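Local coordinates for protein methyltransferase (Pyrococcus horikoshii, PDB 1IXK) that probably methylates cytosine at carbon 5 in RNA, likely tRNA, using S-adenosyl-L-methionine as methyl donor, at residues Lys292-Leu297 against Gly306-Lys311. Residues are numbered along the deposited sequence; the frame is centred on the assembly and turned at random.
Sequences KNARRL and GFFIAK
Arg-295 pairs with Ile-309, and Leu-297 with Phe-307, through two reciprocal sets of backbone hydrogen bonds. The bond from Arg-295 N to Ile-309 O, 2.8 Å long, is nearly straight, at 173°. Beyond the last bonded pair, one water accepts from Lys-311 N and donates weakly to Asn-293 O, while a second adds a further donor to Phe-307 O and is weakly held by Arg-296 NH1.

The two strands form the antiparallel beta hairpin near the C-terminal end of the Rossmann-like methyltransferase domain. Strand 307-314 also pairs antiparallel with strand 240-246, Phe-308 bonding through its backbone to Thr-246, so the hairpin is joined to the main sheet.

Apolar contacts divide between the faces. On one, Leu-297 and Phe-307 run alongside each other in the same direction, with Leu-297 CD1 3.5 Å from Phe-307 CD2; this ring approaches Cys-247, the predicted nucleophile. On the other, the Phe-308 ring receives Arg-296 CG at its edge, 3.8 Å from CD1, and Ala-294 CB obliquely, 3.9 Å from CE1; it also touches Ile-258 of helix 255-264. An alanine in place of Phe-308 would probably open a gap between Ala-294 and that helix and leave Arg-296 CG without its ring neighbour.

Arg-296, its chain stretched out as far as NE, forms a salt bridge through NE with Glu-255 OE2, and its NH2 donates to Leu-249 O.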
loop_
_atom_site.group_PDB
_atom_site.type_symbol
_atom_site.label_atom_id
_atom_site.label_comp_id
_atom_site.label_asym_id
_atom_site.label_seq_id
_atom_site.Cartn_x
_atom_site.Cartn_y
_atom_site.Cartn_z
ATOM N N LYS A 292 7.800 12.534 -10.505
ATOM C CA LYS A 292 8.082 11.307 -11.248
ATOM C C LYS A 292 8.837 10.281 -10.400
ATOM O O LYS A 292 9.020 9.136 -10.820
ATOM C CB LYS A 292 8.851 11.603 -12.540
ATOM C CG LYS A 292 7.989 12.308 -13.569
ATOM C CD LYS A 292 8.491 12.124 -14.985
ATOM C CE LYS A 292 7.548 12.797 -15.976
ATOM N NZ LYS A 292 7.975 12.567 -17.382
ATOM N N ASN A 293 9.271 10.691 -9.210
ATOM C CA ASN A 293 9.950 9.780 -8.286
ATOM C C ASN A 293 8.881 8.864 -7.684
ATOM O O ASN A 293 9.170 7.748 -7.241
ATOM C CB ASN A 293 10.653 10.556 -7.165
ATOM C CG ASN A 293 12.024 11.070 -7.578
ATOM O OD1 ASN A 293 12.945 10.289 -7.799
ATOM N ND2 ASN A 293 12.161 12.386 -7.684
ATOM N N ALA A 294 7.642 9.356 -7.670
ATOM C CA ALA A 294 6.503 8.590 -7.161
ATOM C C ALA A 294 6.124 7.569 -8.232
ATOM O O ALA A 294 6.419 7.771 -9.409
ATOM C CB ALA A 294 5.329 9.522 -6.877
ATOM N N ARG A 295 5.458 6.489 -7.831
ATOM C CA ARG A 295 5.094 5.428 -8.767
ATOM C C ARG A 295 3.626 5.036 -8.712
ATOM O O ARG A 295 2.937 5.291 -7.733
ATOM C CB ARG A 295 5.919 4.166 -8.479
ATOM C CG ARG A 295 7.379 4.420 -8.145
ATOM C CD ARG A 295 8.076 5.191 -9.241
ATOM N NE ARG A 295 8.205 4.425 -10.475
ATOM C CZ ARG A 295 8.703 4.920 -11.604
ATOM N NH1 ARG A 295 9.113 6.177 -11.649
ATOM N NH2 ARG A 295 8.793 4.162 -12.688
ATOM N N ARG A 296 3.169 4.402 -9.783
ATOM C CA ARG A 296 1.801 3.913 -9.885
ATOM C C ARG A 296 1.814 2.501 -10.450
ATOM O O ARG A 296 2.617 2.178 -11.334
ATOM C CB ARG A 296 0.970 4.789 -10.827
ATOM C CG ARG A 296 0.330 6.005 -10.180
ATOM C CD ARG A 296 -0.428 6.808 -11.230
ATOM N NE ARG A 296 -1.154 7.939 -10.659
ATOM C CZ ARG A 296 -2.476 7.996 -10.547
ATOM N NH1 ARG A 296 -3.223 6.981 -10.965
ATOM N NH2 ARG A 296 -3.055 9.076 -10.036
ATOM N N LEU A 297 0.919 1.666 -9.934
ATOM C CA LEU A 297 0.767 0.303 -10.417
ATOM C C LEU A 297 -0.616 0.293 -11.051
ATOM O O LEU A 297 -1.567 0.846 -10.493
ATOM C CB LEU A 297 0.821 -0.708 -9.268
ATOM C CG LEU A 297 2.159 -0.880 -8.548
ATOM C CD1 LEU A 297 2.002 -1.914 -7.437
ATOM C CD2 LEU A 297 3.234 -1.316 -9.540
ATOM N N GLY A 306 -5.428 -0.563 -8.624
ATOM C CA GLY A 306 -4.784 0.694 -8.970
ATOM C C GLY A 306 -4.010 1.055 -7.716
ATOM O O GLY A 306 -4.563 0.990 -6.623
ATOM N N PHE A 307 -2.750 1.450 -7.860
ATOM C CA PHE A 307 -1.909 1.737 -6.700
ATOM C C PHE A 307 -1.010 2.961 -6.928
ATOM O O PHE A 307 -0.613 3.241 -8.053
ATOM C CB PHE A 307 -1.055 0.486 -6.447
ATOM C CG PHE A 307 -0.157 0.565 -5.255
ATOM C CD1 PHE A 307 -0.648 0.332 -3.976
ATOM C CD2 PHE A 307 1.202 0.828 -5.417
ATOM C CE1 PHE A 307 0.206 0.342 -2.870
ATOM C CE2 PHE A 307 2.059 0.842 -4.324
ATOM C CZ PHE A 307 1.559 0.601 -3.046
ATOM N N PHE A 308 -0.701 3.680 -5.854
ATOM C CA PHE A 308 0.159 4.865 -5.921
ATOM C C PHE A 308 1.060 4.842 -4.703
ATOM O O PHE A 308 0.607 4.548 -3.597
ATOM C CB PHE A 308 -0.681 6.149 -5.881
ATOM C CG PHE A 308 0.136 7.409 -5.788
ATOM C CD1 PHE A 308 0.723 7.962 -6.923
ATOM C CD2 PHE A 308 0.310 8.055 -4.559
ATOM C CE1 PHE A 308 1.470 9.143 -6.843
ATOM C CE2 PHE A 308 1.059 9.236 -4.468
ATOM C CZ PHE A 308 1.638 9.779 -5.616
ATOM N N ILE A 309 2.333 5.161 -4.894
ATOM C CA ILE A 309 3.253 5.172 -3.773
ATOM C C ILE A 309 4.326 6.233 -3.954
ATOM O O ILE A 309 4.835 6.424 -5.056
ATOM C CB ILE A 309 3.945 3.794 -3.594
ATOM C CG1 ILE A 309 4.889 3.847 -2.387
ATOM C CG2 ILE A 309 4.708 3.422 -4.862
ATOM C CD1 ILE A 309 5.489 2.491 -2.004
ATOM N N ALA A 310 4.665 6.911 -2.861
ATOM C CA ALA A 310 5.695 7.944 -2.881
ATOM C C ALA A 310 6.567 7.813 -1.643
ATOM O O ALA A 310 6.070 7.529 -0.551
ATOM C CB ALA A 310 5.062 9.327 -2.925
ATOM N N LYS A 311 7.870 8.021 -1.813
ATOM C CA LYS A 311 8.804 7.928 -0.698
ATOM C C LYS A 311 9.302 9.333 -0.385
ATOM O O LYS A 311 9.982 9.967 -1.197
ATOM C CB LYS A 311 9.968 7.007 -1.064
ATOM C CG LYS A 311 10.928 6.750 0.077
ATOM C CD LYS A 311 11.821 5.562 -0.254
ATOM C CE LYS A 311 12.812 5.293 0.855
ATOM N NZ LYS A 311 13.430 3.941 0.701
HETATM O O HOH W 1 9.031 8.555 -4.361
HETATM O O HOH W 2 -2.492 4.062 -10.421
#